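Local coordinates for protein leucine aminopeptidase A1, chloroplastic (Solanum lycopersicum, PDB 5D8N) that removes N-terminal amino acids from peptides as a magnesium-dependent homohexameric leucine aminopeptidase, and takes part in wound signalling and insect defence, at residues Gly50-Asp55 with Val109-Ser114; Val142-Thr147 with Leu191-Gly196; Gly415-Ala420 with Asp501-Val506; Val419-Ser424 with Lys449-Pro454. The protein carries 1 engineered substitution. All coordinates share one frame; numbering follows the deposited sequence.

The four contacts fall into two pairs, one in the N-terminal sheet and one in the catalytic domain. Contacts 1 and 2 come first along the sequence and lie in the same mixed sheet of the N-terminal domain. Their centres are about 15 Å apart, and strands 46-52 and 139-144 are neighbours there, so the two contacts touch directly. Contacts 3 and 4 belong to the catalytic domain; they share helix 416-421, with centres about 7 Å apart, and both reach a second subunit. Between the pairs the centres stand about 28 to 37 Å apart without touching. Contacts 1 and 2 thus stitch the N-terminal sheet, whereas 3 and 4 tie one helix to the catalytic sheet near the subunit interface.

Contact 1 of 4, residues Gly50-Asp55 with Val109-Ser114; sequences GATEND and VGLGSS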
loop_
_atom_site.group_PDB
_atom_site.type_symbol
_atom_site.label_atom_id
_atom_site.label_comp_id
_atom_site.label_asym_id
_atom_site.label_seq_id
_atom_site.Cartn_x
_atom_site.Cartn_y
_atom_site.Cartn_z
ATOM N N GLY A 50 -38.105 -1.721 34.049
ATOM C CA GLY A 50 -37.394 -2.760 33.307
ATOM C C GLY A 50 -38.301 -3.955 33.167
ATOM O O GLY A 50 -38.762 -4.473 34.186
ATOM N N ALA A 51 -38.622 -4.332 31.925
ATOM C CA ALA A 51 -39.538 -5.426 31.665
ATOM C C ALA A 51 -38.896 -6.428 30.730
ATOM O O ALA A 51 -38.481 -6.066 29.627
ATOM C CB ALA A 51 -40.851 -4.913 31.073
ATOM N N THR A 52 -39.016 -7.702 31.103
ATOM C CA THR A 52 -38.603 -8.807 30.253
ATOM C C THR A 52 -39.693 -9.011 29.214
ATOM O O THR A 52 -40.814 -8.531 29.393
ATOM C CB THR A 52 -38.443 -10.127 31.063
ATOM O OG1 THR A 52 -39.711 -10.519 31.604
ATOM C CG2 THR A 52 -37.448 -9.984 32.225
ATOM N N GLU A 53 -39.425 -9.885 28.247
ATOM C CA GLU A 53 -40.427 -10.303 27.263
ATOM C C GLU A 53 -41.608 -10.971 27.930
ATOM O O GLU A 53 -42.749 -10.634 27.629
ATOM C CB GLU A 53 -39.837 -11.219 26.190
ATOM C CG GLU A 53 -38.711 -10.542 25.436
ATOM C CD GLU A 53 -38.217 -11.324 24.238
ATOM O OE1 GLU A 53 -37.000 -11.297 23.969
ATOM O OE2 GLU A 53 -39.068 -11.787 23.460
ATOM N N ASN A 54 -41.347 -11.809 28.928
ATOM C CA ASN A 54 -42.431 -12.452 29.660
ATOM C C ASN A 54 -43.279 -11.462 30.461
ATOM O O ASN A 54 -44.496 -11.639 30.580
ATOM C CB ASN A 54 -41.876 -13.534 30.591
ATOM C CG ASN A 54 -41.354 -14.762 29.851
ATOM O OD1 ASN A 54 -41.589 -14.977 28.655
ATOM N ND2 ASN A 54 -40.653 -15.608 30.599
ATOM N N ASP A 55 -42.642 -10.439 31.027
ATOM C CA ASP A 55 -43.356 -9.364 31.734
ATOM C C ASP A 55 -44.368 -8.630 30.846
ATOM O O ASP A 55 -45.285 -7.995 31.368
ATOM C CB ASP A 55 -42.390 -8.296 32.253
ATOM C CG ASP A 55 -41.457 -8.802 33.335
ATOM O OD1 ASP A 55 -41.798 -9.785 34.023
ATOM O OD2 ASP A 55 -40.404 -8.155 33.536
ATOM N N VAL A 109 -38.428 -0.295 29.491
ATOM C CA VAL A 109 -37.147 -0.690 28.925
ATOM C C VAL A 109 -37.091 -2.198 28.829
ATOM O O VAL A 109 -37.291 -2.896 29.831
ATOM C CB VAL A 109 -35.991 -0.229 29.832
ATOM C CG1 VAL A 109 -34.663 -0.679 29.258
ATOM C CG2 VAL A 109 -36.016 1.288 29.969
ATOM N N GLY A 110 -36.803 -2.699 27.634
ATOM C CA GLY A 110 -36.820 -4.136 27.386
ATOM C C GLY A 110 -35.602 -4.802 27.974
ATOM O O GLY A 110 -34.498 -4.327 27.784
ATOM N N LEU A 111 -35.803 -5.876 28.734
ATOM C CA LEU A 111 -34.686 -6.648 29.272
ATOM C C LEU A 111 -34.406 -7.939 28.489
ATOM O O LEU A 111 -33.508 -8.704 28.843
ATOM C CB LEU A 111 -34.964 -6.973 30.733
ATOM C CG LEU A 111 -35.142 -5.753 31.639
ATOM C CD1 LEU A 111 -35.528 -6.149 33.060
ATOM C CD2 LEU A 111 -33.871 -4.920 31.661
ATOM N N GLY A 112 -35.266 -8.253 27.523
ATOM C CA GLY A 112 -35.154 -9.477 26.750
ATOM C C GLY A 112 -35.616 -10.692 27.532
ATOM O O GLY A 112 -36.453 -10.581 28.425
ATOM N N SER A 113 -35.053 -11.851 27.209
ATOM C CA SER A 113 -35.258 -13.053 28.013
ATOM C C SER A 113 -33.897 -13.656 28.378
ATOM O O SER A 113 -32.937 -13.640 27.597
ATOM C CB SER A 113 -36.129 -14.039 27.233
ATOM O OG SER A 113 -35.461 -14.512 26.072
ATOM N N SER A 114 -33.776 -14.101 29.619
ATOM C CA SER A 114 -32.557 -14.771 30.055
ATOM C C SER A 114 -31.357 -13.847 29.896
ATOM O O SER A 114 -30.303 -14.266 29.419
ATOM C CB SER A 114 -32.311 -16.065 29.262
ATOM O OG SER A 114 -33.353 -17.013 29.430
#
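Gly50 and Ala51 pair in parallel with Val109 and Gly110 near the C-terminal ends of strands 46-52 and 104-112, neighbours in the sheet of the N-terminal domain. Both backbone polar atoms of Ala51 bond to the neighbouring strand: its N donates to Val109 O at 2.9 Å, almost straight at 173°, and its O accepts from Leu111 N at 2.8 Å, the donor standing well above the carbonyl plane. Beyond Ala51 the bonding passes to Glu53 N, which reaches Gly112 O at 3.1 Å. Leu111 lays its side chain back over the partner strand. Its CG sits beside the backbone N, anti to the carbonyl carbon (chi1 -60°), and from there CD1 reaches within 3.5 Å of Gly50 C.

Thr52 turns the chain out of the sheet. Its OG1 accepts from Asp55 N at 3.0 Å, an ST motif, while Asp55 OD2 takes Thr52 N at 2.8 Å and Asp55 OD1 bonds Ser146 OG. Thr52 CG2 meanwhile lies against Leu111 CB at 4.2 Å. An alanine at Thr52 would probably leave Asp55 N without this acceptor and Leu111 CB without its methyl neighbour. The contact is therefore mostly backbone-bonded, and its side-chain polar bonds serve the turn that follows the strand more than the strand pairing.

Contact 2 of 4, residues Val142-Thr147 with Leu191-Gly196; sequences VALAST and LGLGTG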
loop_
_atom_site.group_PDB
_atom_site.type_symbol
_atom_site.label_atom_id
_atom_site.label_comp_id
_atom_site.label_asym_id
_atom_site.label_seq_id
_atom_site.Cartn_x
_atom_site.Cartn_y
_atom_site.Cartn_z
ATOM N N VAL A 142 -36.488 4.108 39.220
ATOM C CA VAL A 142 -36.390 2.892 38.450
ATOM C C VAL A 142 -36.944 1.765 39.281
ATOM O O VAL A 142 -36.618 1.633 40.469
ATOM C CB VAL A 142 -34.927 2.566 38.081
ATOM C CG1 VAL A 142 -34.843 1.277 37.281
ATOM C CG2 VAL A 142 -34.318 3.700 37.280
ATOM N N ALA A 143 -37.619 0.871 38.578
ATOM C CA ALA A 143 -38.129 -0.366 39.155
ATOM C C ALA A 143 -38.137 -1.505 38.130
ATOM O O ALA A 143 -38.121 -1.258 36.923
ATOM C CB ALA A 143 -39.553 -0.106 39.626
ATOM N N LEU A 144 -38.226 -2.742 38.604
ATOM C CA LEU A 144 -38.479 -3.906 37.744
ATOM C C LEU A 144 -39.959 -4.211 37.676
ATOM O O LEU A 144 -40.665 -4.076 38.664
ATOM C CB LEU A 144 -37.765 -5.159 38.261
ATOM C CG LEU A 144 -36.262 -4.999 38.450
ATOM C CD1 LEU A 144 -35.631 -6.299 38.907
ATOM C CD2 LEU A 144 -35.617 -4.533 37.150
ATOM N N ALA A 145 -40.443 -4.631 36.516
ATOM C CA ALA A 145 -41.848 -4.976 36.395
ATOM C C ALA A 145 -42.144 -6.202 37.238
ATOM O O ALA A 145 -43.271 -6.364 37.708
ATOM C CB ALA A 145 -42.234 -5.232 34.953
ATOM N N SER A 146 -41.157 -7.072 37.421
ATOM C CA SER A 146 -41.357 -8.207 38.311
ATOM C C SER A 146 -40.114 -8.556 39.121
ATOM O O SER A 146 -38.995 -8.615 38.609
ATOM C CB SER A 146 -41.884 -9.432 37.558
ATOM O OG SER A 146 -40.956 -9.870 36.583
ATOM N N THR A 147 -40.350 -8.745 40.416
ATOM C CA THR A 147 -39.359 -9.263 41.359
ATOM C C THR A 147 -39.727 -10.631 41.957
ATOM O O THR A 147 -39.071 -11.079 42.899
ATOM C CB THR A 147 -39.172 -8.254 42.515
ATOM O OG1 THR A 147 -40.433 -8.004 43.160
ATOM C CG2 THR A 147 -38.613 -6.911 41.978
ATOM N N LEU A 191 -36.842 1.527 43.433
ATOM C CA LEU A 191 -38.083 1.052 44.032
ATOM C C LEU A 191 -38.257 -0.450 43.849
ATOM O O LEU A 191 -37.738 -1.055 42.901
ATOM C CB LEU A 191 -39.290 1.754 43.405
ATOM C CG LEU A 191 -39.259 3.283 43.308
ATOM C CD1 LEU A 191 -40.545 3.795 42.659
ATOM C CD2 LEU A 191 -39.041 3.918 44.672
ATOM N N GLY A 192 -38.915 -1.050 44.838
ATOM C CA GLY A 192 -39.353 -2.441 44.754
ATOM C C GLY A 192 -38.290 -3.458 45.137
ATOM O O GLY A 192 -38.490 -4.647 44.898
ATOM N N LEU A 193 -37.082 -2.994 45.461
ATOM C CA LEU A 193 -35.974 -3.918 45.583
ATOM C C LEU A 193 -35.447 -3.981 47.022
ATOM O O LEU A 193 -34.429 -4.632 47.273
ATOM C CB LEU A 193 -34.843 -3.562 44.608
ATOM C CG LEU A 193 -35.156 -3.697 43.115
ATOM C CD1 LEU A 193 -34.019 -3.165 42.242
ATOM C CD2 LEU A 193 -35.448 -5.142 42.736
ATOM N N GLY A 194 -36.139 -3.328 47.951
ATOM C CA GLY A 194 -35.773 -3.372 49.362
ATOM C C GLY A 194 -35.327 -2.013 49.857
ATOM O O GLY A 194 -35.177 -1.083 49.066
ATOM N N THR A 195 -35.270 -1.865 51.177
ATOM C CA THR A 195 -34.776 -0.646 51.831
ATOM C C THR A 195 -33.906 -1.015 53.018
ATOM O O THR A 195 -33.761 -2.178 53.349
ATOM C CB THR A 195 -35.904 0.240 52.408
ATOM O OG1 THR A 195 -36.677 -0.529 53.336
ATOM C CG2 THR A 195 -36.804 0.755 51.300
ATOM N N GLY A 196 -33.282 -0.017 53.622
ATOM C CA GLY A 196 -32.501 -0.230 54.832
ATOM C C GLY A 196 -31.000 -0.271 54.613
ATOM O O GLY A 196 -30.524 -0.137 53.485
HETATM O O HOH W 1 -38.454 -3.135 41.383
HETATM O O HOH W 2 -41.140 -5.652 44.460
#
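Ala143 and Leu191 meet where two parallel strands of the N-terminal domain, 139-144 and 187-191, part company at their C-terminal ends; it is a domain of the macro-domain clan.

One direct backbone bond joins the segments: Leu191 N donates to Val142 O at 3.0 Å, with the donor tilted 18° from the carbonyl plane. In a continuing parallel pair the next bond would run from Leu144 N to Leu191 O, but those atoms are already 4.6 Å apart. A water fills the step. It accepts from Leu144 N at 2.8 Å and donates to Leu191 O, satisfying both groups just where the backbones diverge. Gly192 then turns away with a positive phi of 84°, so the second segment leaves the sheet as a loop leading to helix 197-221.

The apolar contacts lie on two levels. Near the strand ends, Ala143 CB faces Leu191 CB at 4.2 Å. Farther out, Leu193 CD2 touches two side chains of the other segment: Leu144 CD1, whose side chain it crosses at about a right angle, and Thr147 CG2, 3.7 Å away. Leu193 also packs on Ala159 and Ile162 of helix 152-170, while Leu144 rests on Tyr121 and Leu124 of helix 119-134, so this cluster continues into the packing of both helices against the sheet.

Thr147 turns its two branches to different tasks: CG2 makes the apolar contact, while OG1 is bonded at 2.8 Å to a second water, which donates to Gly192 O at 2.9 Å.

Contact 3 of 4, residues Gly415-Ala420 with Asp501-Val506; sequences GAIMVA and DVAGPV
The carboxylate of Asp501, with Ile417 CG2 packed against it, is gripped at both oxygens: OD1 bonds Leu413 N and OD2 bonds Thr414 OG1, an oxygen that is also bonded to Ile417 N. CG2 stands over the flat group, 3.5 Å from Asp501 CG and 3.6 Å from each of OD1 and OD2. With Asp501 CG anti to its own backbone N (chi1 -163°), the carboxylate is carried toward the helix start, where polar bonds and the methyl above it would restrict its rotation. Its side chain lies about 7 Å from that of Arg389, a predicted active-site residue.

The other half is apolar. Ala503 CB touches both Ile417 CG2 and Met418 SD, each at 4.0 Å. Met418 bends at chi3 (67°), keeping CE within 3.9 Å of Gly504 CA, and its CG lies 3.7 Å from Gly504 N. An alanine at Met418 would probably open a gap beside Gly504 and deprive Ala503 CB of its sulfur neighbour.

Helix 416-421 thus packs on the loop leaving strand 496-501, while Ile417 also reaches Phe429 of strand 426-429 and Ala480 of helix 479-488.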
loop_
_atom_site.group_PDB
_atom_site.type_symbol
_atom_site.label_atom_id
_atom_site.label_comp_id
_atom_site.label_asym_id
_atom_site.label_seq_id
_atom_site.Cartn_x
_atom_site.Cartn_y
_atom_site.Cartn_z
ATOM N N GLY A 415 -2.729 -4.397 18.338
ATOM C CA GLY A 415 -3.893 -4.451 17.441
ATOM C C GLY A 415 -4.342 -5.900 17.270
ATOM O O GLY A 415 -5.490 -6.194 16.941
ATOM N N ALA A 416 -3.408 -6.832 17.425
ATOM C CA ALA A 416 -3.698 -8.224 17.133
ATOM C C ALA A 416 -4.839 -8.727 18.020
ATOM O O ALA A 416 -5.655 -9.559 17.599
ATOM C CB ALA A 416 -2.468 -9.066 17.368
ATOM N N ILE A 417 -4.864 -8.290 19.277
ATOM C CA ILE A 417 -5.925 -8.779 20.179
ATOM C C ILE A 417 -7.313 -8.318 19.740
ATOM O O ILE A 417 -8.270 -9.039 19.911
ATOM C CB ILE A 417 -5.685 -8.394 21.656
ATOM C CG1 ILE A 417 -6.540 -9.254 22.563
ATOM C CG2 ILE A 417 -6.005 -6.925 21.886
ATOM C CD1 ILE A 417 -6.154 -10.721 22.529
ATOM N N MET A 418 -7.407 -7.152 19.106
ATOM C CA MET A 418 -8.677 -6.707 18.532
ATOM C C MET A 418 -9.050 -7.481 17.270
ATOM O O MET A 418 -10.211 -7.784 17.063
ATOM C CB MET A 418 -8.691 -5.204 18.234
ATOM C CG MET A 418 -8.524 -4.350 19.490
ATOM S SD MET A 418 -8.387 -2.582 19.139
ATOM C CE MET A 418 -10.030 -2.236 18.514
ATOM N N VAL A 419 -8.081 -7.896 16.468
ATOM C CA VAL A 419 -8.373 -8.829 15.371
ATOM C C VAL A 419 -8.974 -10.101 15.931
ATOM O O VAL A 419 -10.025 -10.541 15.485
ATOM C CB VAL A 419 -7.133 -9.178 14.553
ATOM C CG1 VAL A 419 -7.463 -10.287 13.552
ATOM C CG2 VAL A 419 -6.644 -7.938 13.812
ATOM N N ALA A 420 -8.393 -10.578 17.024
ATOM C CA ALA A 420 -8.786 -11.836 17.648
ATOM C C ALA A 420 -10.159 -11.786 18.315
ATOM O O ALA A 420 -10.945 -12.739 18.212
ATOM C CB ALA A 420 -7.739 -12.221 18.676
ATOM N N ASP A 501 -4.732 -7.571 27.879
ATOM C CA ASP A 501 -4.599 -6.729 26.682
ATOM C C ASP A 501 -5.968 -6.110 26.389
ATOM O O ASP A 501 -6.880 -6.749 25.834
ATOM C CB ASP A 501 -4.079 -7.563 25.499
ATOM C CG ASP A 501 -3.532 -6.713 24.336
ATOM O OD1 ASP A 501 -3.792 -5.493 24.292
ATOM O OD2 ASP A 501 -2.811 -7.274 23.459
ATOM N N VAL A 502 -6.084 -4.832 26.717
ATOM C CA VAL A 502 -7.353 -4.103 26.720
ATOM C C VAL A 502 -7.431 -3.062 25.594
ATOM O O VAL A 502 -8.215 -2.127 25.660
ATOM C CB VAL A 502 -7.569 -3.364 28.059
ATOM C CG1 VAL A 502 -7.637 -4.352 29.214
ATOM C CG2 VAL A 502 -6.479 -2.348 28.350
ATOM N N ALA A 503 -6.654 -3.248 24.539
ATOM C CA ALA A 503 -6.699 -2.359 23.391
ATOM C C ALA A 503 -8.101 -2.032 22.906
ATOM O O ALA A 503 -8.352 -0.893 22.513
ATOM C CB ALA A 503 -5.873 -2.912 22.240
ATOM N N GLY A 504 -8.995 -3.016 22.871
ATOM C CA GLY A 504 -10.355 -2.760 22.388
ATOM C C GLY A 504 -11.204 -2.030 23.403
ATOM O O GLY A 504 -11.722 -0.958 23.113
ATOM N N PRO A 505 -11.518 -2.682 24.535
ATOM C CA PRO A 505 -12.687 -2.164 25.253
ATOM C C PRO A 505 -12.502 -0.877 26.058
ATOM O O PRO A 505 -13.500 -0.350 26.574
ATOM C CB PRO A 505 -13.099 -3.319 26.166
ATOM C CG PRO A 505 -11.943 -4.249 26.210
ATOM C CD PRO A 505 -11.155 -4.045 24.956
ATOM N N VAL A 506 -11.285 -0.347 26.091
ATOM C CA VAL A 506 -11.066 0.907 26.800
ATOM C C VAL A 506 -11.691 2.112 26.095
ATOM O O VAL A 506 -11.725 3.188 26.646
ATOM C CB VAL A 506 -9.581 1.199 27.091
ATOM C CG1 VAL A 506 -8.972 0.137 27.988
ATOM C CG2 VAL A 506 -8.803 1.283 25.803
#

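Contact 4 of 4, residues Val419-Ser424 with Lys449-Pro454; sequences VALGPS and KLWRMP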
loop_
_atom_site.group_PDB
_atom_site.type_symbol
_atom_site.label_atom_id
_atom_site.label_comp_id
_atom_site.label_asym_id
_atom_site.label_seq_id
_atom_site.Cartn_x
_atom_site.Cartn_y
_atom_site.Cartn_z
ATOM N N VAL A 419 -8.081 -7.896 16.468
ATOM C CA VAL A 419 -8.373 -8.829 15.371
ATOM C C VAL A 419 -8.974 -10.101 15.931
ATOM O O VAL A 419 -10.025 -10.541 15.485
ATOM C CB VAL A 419 -7.133 -9.178 14.553
ATOM C CG1 VAL A 419 -7.463 -10.287 13.552
ATOM C CG2 VAL A 419 -6.644 -7.938 13.812
ATOM N N ALA A 420 -8.393 -10.578 17.024
ATOM C CA ALA A 420 -8.786 -11.836 17.648
ATOM C C ALA A 420 -10.159 -11.786 18.315
ATOM O O ALA A 420 -10.945 -12.739 18.212
ATOM C CB ALA A 420 -7.739 -12.221 18.676
ATOM N N LEU A 421 -10.364 -10.758 19.143
ATOM C CA LEU A 421 -11.482 -10.770 20.070
ATOM C C LEU A 421 -12.438 -9.618 19.852
ATOM O O LEU A 421 -13.420 -9.499 20.562
ATOM C CB LEU A 421 -10.992 -10.757 21.514
ATOM C CG LEU A 421 -10.246 -11.994 21.994
ATOM C CD1 LEU A 421 -9.679 -11.810 23.410
ATOM C CD2 LEU A 421 -11.181 -13.173 21.994
ATOM N N GLY A 422 -12.150 -8.793 18.854
ATOM C CA GLY A 422 -13.024 -7.703 18.512
ATOM C C GLY A 422 -12.838 -6.504 19.417
ATOM O O GLY A 422 -11.968 -6.486 20.268
ATOM N N PRO A 423 -13.704 -5.507 19.272
ATOM C CA PRO A 423 -13.580 -4.265 20.036
ATOM C C PRO A 423 -13.966 -4.339 21.515
ATOM O O PRO A 423 -13.619 -3.433 22.280
ATOM C CB PRO A 423 -14.518 -3.300 19.304
ATOM C CG PRO A 423 -15.500 -4.168 18.569
ATOM C CD PRO A 423 -14.717 -5.418 18.207
ATOM N N SER A 424 -14.688 -5.383 21.916
ATOM C CA SER A 424 -15.406 -5.370 23.168
ATOM C C SER A 424 -14.882 -6.334 24.233
ATOM O O SER A 424 -15.343 -6.285 25.376
ATOM C CB SER A 424 -16.881 -5.680 22.938
ATOM O OG SER A 424 -17.464 -4.825 21.987
ATOM N N LYS A 449 -16.240 -7.856 29.994
ATOM C CA LYS A 449 -15.967 -8.955 29.057
ATOM C C LYS A 449 -14.482 -9.152 28.839
ATOM O O LYS A 449 -13.778 -8.227 28.423
ATOM C CB LYS A 449 -16.595 -8.700 27.688
ATOM C CG LYS A 449 -18.110 -8.588 27.701
ATOM C CD LYS A 449 -18.632 -8.223 26.314
ATOM C CE LYS A 449 -20.123 -7.935 26.449
ATOM N NZ LYS A 449 -20.889 -8.017 25.186
ATOM N N LEU A 450 -14.047 -10.393 29.067
ATOM C CA LEU A 450 -12.678 -10.808 28.801
ATOM C C LEU A 450 -12.626 -12.294 28.491
ATOM O O LEU A 450 -13.578 -13.031 28.742
ATOM C CB LEU A 450 -11.742 -10.412 29.962
ATOM C CG LEU A 450 -12.033 -10.876 31.386
ATOM C CD1 LEU A 450 -11.665 -12.336 31.590
ATOM C CD2 LEU A 450 -11.274 -10.036 32.389
ATOM N N TRP A 451 -11.499 -12.738 27.946
ATOM C CA TRP A 451 -11.358 -14.121 27.511
ATOM C C TRP A 451 -9.889 -14.502 27.616
ATOM O O TRP A 451 -9.012 -13.802 27.103
ATOM C CB TRP A 451 -11.833 -14.262 26.068
ATOM C CG TRP A 451 -11.970 -15.679 25.565
ATOM C CD1 TRP A 451 -11.049 -16.396 24.860
ATOM C CD2 TRP A 451 -13.083 -16.556 25.772
ATOM N NE1 TRP A 451 -11.548 -17.646 24.545
ATOM C CE2 TRP A 451 -12.811 -17.755 25.076
ATOM C CE3 TRP A 451 -14.265 -16.457 26.521
ATOM C CZ2 TRP A 451 -13.658 -18.859 25.136
ATOM C CZ3 TRP A 451 -15.177 -17.520 26.485
ATOM C CH2 TRP A 451 -14.858 -18.718 25.795
ATOM N N ARG A 452 -9.620 -15.633 28.260
ATOM C CA ARG A 452 -8.261 -16.111 28.341
ATOM C C ARG A 452 -7.760 -16.573 26.976
ATOM O O ARG A 452 -8.483 -17.215 26.200
ATOM C CB ARG A 452 -8.143 -17.238 29.349
ATOM C CG ARG A 452 -6.697 -17.544 29.696
ATOM C CD ARG A 452 -6.570 -18.817 30.515
ATOM N NE ARG A 452 -5.208 -19.055 30.972
ATOM C CZ ARG A 452 -4.834 -20.091 31.729
ATOM N NH1 ARG A 452 -5.732 -20.922 32.208
ATOM N NH2 ARG A 452 -3.574 -20.200 32.145
ATOM N N MET A 453 -6.513 -16.223 26.690
ATOM C CA MET A 453 -5.843 -16.652 25.472
ATOM C C MET A 453 -4.557 -17.367 25.852
ATOM O O MET A 453 -4.003 -17.150 26.932
ATOM C CB MET A 453 -5.494 -15.418 24.624
ATOM C CG MET A 453 -6.722 -14.666 24.153
ATOM S SD MET A 453 -7.547 -15.551 22.810
ATOM C CE MET A 453 -6.438 -15.222 21.466
ATOM N N PRO A 454 -4.090 -18.269 24.989
ATOM C CA PRO A 454 -3.023 -19.165 25.428
ATOM C C PRO A 454 -1.653 -18.501 25.340
ATOM O O PRO A 454 -1.337 -17.856 24.346
ATOM C CB PRO A 454 -3.114 -20.304 24.409
ATOM C CG PRO A 454 -3.599 -19.632 23.153
ATOM C CD PRO A 454 -4.561 -18.569 23.627
#
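Leu421 and Met453 form the close-packed part of this contact, their side chains sliding past each other in opposite directions. Leu421 CD1 touches two partners in 449-454, Met453 CG at 4.2 Å and Trp451 CB at the same separation. Met453 turns at both of its later torsions (chi2 -75°, chi3 -74°), which curls SD and then CE round to the helix, where CE lies 4.3 Å from Ala420 CB; the same side chain packs on Met453 of a second subunit. All of this is apolar packing at van der Waals range. Alternate residues of 449-454, Lys449, Trp451 and Met453, point toward the helical segment, while Leu450 and Arg452 point away, Leu450 to rest on helix 433-446 and Arg452 to form a salt bridge with Asp433.

The strand concerned, 450-452, is an outermost one within this chain in the mixed sheet of the catalytic domain, and it runs parallel to strand 426-429. Helix 416-421 ends at Leu421, and Gly422, with positive phi (81°), turns the chain toward Ser424.

There the contact loosens into a partly exposed flank. Ser424 O meets Lys449 CB at 3.6 Å and CD at 3.9 Å, touching only the aliphatic part of an extended chain. The ammonium group travels on to a salt bridge with Glu456 of the second subunit, and Trp451 likewise spends its NE1 on Arg452 O of that subunit.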